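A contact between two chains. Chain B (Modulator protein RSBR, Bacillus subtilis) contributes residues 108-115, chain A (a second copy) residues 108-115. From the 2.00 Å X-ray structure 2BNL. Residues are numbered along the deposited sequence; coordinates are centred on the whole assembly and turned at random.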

# COMPACT_ATOMS: atom_id res chain seq x y z
N GLU B 108 21.34 3.83 -10.44
CA GLU B 108 21.06 3.33 -9.05
C GLU B 108 19.70 2.69 -8.78
O GLU B 108 18.63 3.17 -9.17
CB GLU B 108 21.40 4.36 -7.97
CG GLU B 108 20.98 4.06 -6.55
CD GLU B 108 21.89 2.99 -5.76
OE1 GLU B 108 23.06 3.31 -5.48
OE2 GLU B 108 21.42 1.88 -5.37
N SER B 109 19.79 1.61 -8.02
CA SER B 109 18.70 0.78 -7.62
C SER B 109 17.67 1.50 -6.81
O SER B 109 16.48 1.42 -7.08
CB SER B 109 19.29 -0.35 -6.81
OG SER B 109 19.85 -1.25 -7.75
N THR B 110 18.18 2.26 -5.85
CA THR B 110 17.36 3.10 -5.03
C THR B 110 16.53 4.12 -5.84
O THR B 110 15.34 4.29 -5.58
CB THR B 110 18.20 3.80 -3.91
OG1 THR B 110 18.72 2.82 -2.99
CG2 THR B 110 17.33 4.79 -3.15
N GLU B 111 17.14 4.81 -6.80
CA GLU B 111 16.37 5.75 -7.59
C GLU B 111 15.27 5.09 -8.40
O GLU B 111 14.19 5.65 -8.58
CB GLU B 111 17.26 6.61 -8.50
CG GLU B 111 16.70 8.10 -8.64
CD GLU B 111 15.41 8.44 -7.76
OE1 GLU B 111 15.62 8.90 -6.57
OE2 GLU B 111 14.19 8.25 -8.26
N LEU B 112 15.57 3.92 -8.94
CA LEU B 112 14.54 3.08 -9.62
C LEU B 112 13.35 2.76 -8.73
O LEU B 112 12.23 2.96 -9.13
CB LEU B 112 15.23 1.84 -10.20
CG LEU B 112 14.28 0.81 -10.81
CD1 LEU B 112 13.60 1.43 -12.03
CD2 LEU B 112 15.03 -0.55 -11.11
N ILE B 113 13.60 2.35 -7.48
CA ILE B 113 12.53 2.12 -6.51
C ILE B 113 11.64 3.33 -6.32
O ILE B 113 10.38 3.18 -6.41
CB ILE B 113 13.06 1.64 -5.12
CG1 ILE B 113 13.70 0.29 -5.29
CG2 ILE B 113 11.94 1.56 -4.13
CD1 ILE B 113 14.53 -0.12 -4.11
N TRP B 114 12.26 4.50 -6.14
CA TRP B 114 11.51 5.72 -6.04
C TRP B 114 10.75 6.14 -7.31
O TRP B 114 9.66 6.71 -7.22
CB TRP B 114 12.39 6.86 -5.54
CG TRP B 114 12.94 6.58 -4.19
CD1 TRP B 114 14.25 6.66 -3.79
CD2 TRP B 114 12.20 6.15 -3.02
NE1 TRP B 114 14.36 6.31 -2.46
CE2 TRP B 114 13.12 5.98 -1.97
CE3 TRP B 114 10.85 5.91 -2.78
CZ2 TRP B 114 12.74 5.59 -0.74
CZ3 TRP B 114 10.47 5.49 -1.53
CH2 TRP B 114 11.39 5.34 -0.53
N GLN B 115 11.29 5.82 -8.48
CA GLN B 115 10.58 6.01 -9.73
C GLN B 115 9.38 5.16 -9.80
O GLN B 115 8.30 5.59 -10.25
CB GLN B 115 11.45 5.68 -10.96
CG GLN B 115 12.55 6.75 -11.28
CD GLN B 115 13.45 6.28 -12.44
OE1 GLN B 115 13.82 5.12 -12.51
NE2 GLN B 115 13.75 7.19 -13.37
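Chain A 108-115: ESTELIWQ

Chain A repeats the conformation of chain B: in both copies residues 109-115 are helical, with phi between -53° and -67° and psi between -32° and -49°, and each helix continues later in its chain. The i-to-i+4 backbone bonds run from L112(A) N to E108(A) O at 3.1 Å through Q115(A) N to E111(A) O at 2.9 Å. The two helices point the same general way, their N-to-C directions 41° apart, and their axes approach to 9.5 Å. The register is set by like against like: the CA atoms of T110(B) and T110(A) are the nearest pair, 5.3 Å apart, so the N-terminal turns meet most closely.

Along chain B, E108(B) makes a marginal direct contact, its OE2 3.7 Å from T110(A) OG1. Its chi1 is t and its chi2 p, and the carboxylate folds back so that OE2 accepts weak hydrogen bonds from S109(B) N at 3.1 Å and T110(B) N at 3.3 Å. The same OE2 accepts a hydrogen bond from water 1 at 3.1 Å; that water in turn accepts a weak one from T110(A) N at 3.4 Å, giving a bridge between the chains. On the A side, E108(A) has chi1 m and its end leads away, so this arrangement is not repeated there.

S109(B) points its CB toward chain A and rests it 3.4 Å from T110(A) OG1; the reciprocal approach, T110(B) OG1 to S109(A) CB, is 3.1 Å. Between these contacts lies the one direct hydrogen bond of the interface, T110(B) OG1 to T110(A) OG1 at 2.9 Å. Both threonines have chi1 near -65°, and either hydroxyl could be the donor. The T110(B) methyl faces the apolar layer that follows, with CG2 4.2 Å from I113(A) CD1.

E111(B) points away and L112(B) is out of reach, and neither loses surface to chain A. One turn on from T110(B), I113(B) returns to the contact and has 75 Å² covered, the most of any residue in either stretch. Its CD1 lies 3.8 Å from I113(A) CD1, 3.8 Å from W114(A) CZ2 and 3.9 Å from T110(A) CG2. W114(B) starts sideways, but its indole end comes nearer and brings CZ2 to 4.0 Å from I113(A) CD1, matching the W114(A) contact; each isoleucine methyl approaches the opposing ring obliquely. Q115(B) is out of reach. In all, 326 Å² is buried, summed over both sides.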

# COMPACT_ATOMS: atom_id res chain seq x y z
N GLU A 108 23.56 -0.79 2.55
CA GLU A 108 22.91 -0.30 1.29
C GLU A 108 21.51 0.30 1.58
O GLU A 108 20.71 -0.20 2.38
CB GLU A 108 22.71 -1.36 0.16
CG GLU A 108 23.97 -2.11 -0.44
CD GLU A 108 24.04 -3.65 -0.09
OE1 GLU A 108 23.10 -4.23 0.56
OE2 GLU A 108 25.07 -4.28 -0.45
N SER A 109 21.21 1.37 0.87
CA SER A 109 19.87 1.98 0.85
C SER A 109 18.77 1.02 0.38
O SER A 109 17.70 0.97 0.96
CB SER A 109 19.89 3.16 -0.09
OG SER A 109 20.67 4.13 0.51
N THR A 110 19.08 0.28 -0.67
CA THR A 110 18.14 -0.62 -1.27
C THR A 110 17.73 -1.71 -0.25
O THR A 110 16.56 -1.94 -0.02
CB THR A 110 18.71 -1.15 -2.62
OG1 THR A 110 18.81 -0.02 -3.49
CG2 THR A 110 17.82 -2.15 -3.30
N GLU A 111 18.70 -2.31 0.40
CA GLU A 111 18.35 -3.28 1.42
C GLU A 111 17.59 -2.72 2.62
O GLU A 111 16.68 -3.37 3.08
CB GLU A 111 19.59 -4.15 1.81
CG GLU A 111 20.05 -4.98 0.47
CD GLU A 111 18.84 -5.55 -0.45
OE1 GLU A 111 18.76 -5.24 -1.71
OE2 GLU A 111 17.98 -6.31 0.11
N LEU A 112 17.93 -1.51 3.07
CA LEU A 112 17.08 -0.80 3.98
C LEU A 112 15.62 -0.63 3.55
O LEU A 112 14.72 -0.83 4.33
CB LEU A 112 17.69 0.57 4.30
CG LEU A 112 16.89 1.43 5.27
CD1 LEU A 112 16.70 0.73 6.66
CD2 LEU A 112 17.59 2.79 5.49
N ILE A 113 15.36 -0.21 2.32
CA ILE A 113 14.03 -0.17 1.82
C ILE A 113 13.32 -1.52 1.90
O ILE A 113 12.15 -1.59 2.26
CB ILE A 113 14.03 0.32 0.35
CG1 ILE A 113 14.48 1.78 0.29
CG2 ILE A 113 12.63 0.08 -0.34
CD1 ILE A 113 14.78 2.22 -1.12
N TRP A 114 13.98 -2.58 1.48
CA TRP A 114 13.34 -3.89 1.52
C TRP A 114 13.07 -4.40 2.96
O TRP A 114 12.07 -5.13 3.21
CB TRP A 114 14.17 -4.87 0.67
CG TRP A 114 14.20 -4.51 -0.77
CD1 TRP A 114 15.29 -4.41 -1.53
CD2 TRP A 114 13.09 -4.20 -1.63
NE1 TRP A 114 14.97 -4.01 -2.79
CE2 TRP A 114 13.62 -3.86 -2.88
CE3 TRP A 114 11.68 -4.13 -1.45
CZ2 TRP A 114 12.83 -3.52 -3.95
CZ3 TRP A 114 10.91 -3.80 -2.49
CH2 TRP A 114 11.49 -3.50 -3.75
N GLN A 115 13.94 -4.01 3.88
CA GLN A 115 13.74 -4.28 5.31
C GLN A 115 12.56 -3.56 5.83
O GLN A 115 11.67 -4.12 6.52
CB GLN A 115 14.97 -3.85 6.13
CG GLN A 115 16.15 -4.79 5.96
CD GLN A 115 17.33 -4.27 6.74
OE1 GLN A 115 17.53 -3.05 6.86
NE2 GLN A 115 18.03 -5.18 7.38
O HOH W 1 21.85 0.62 -2.54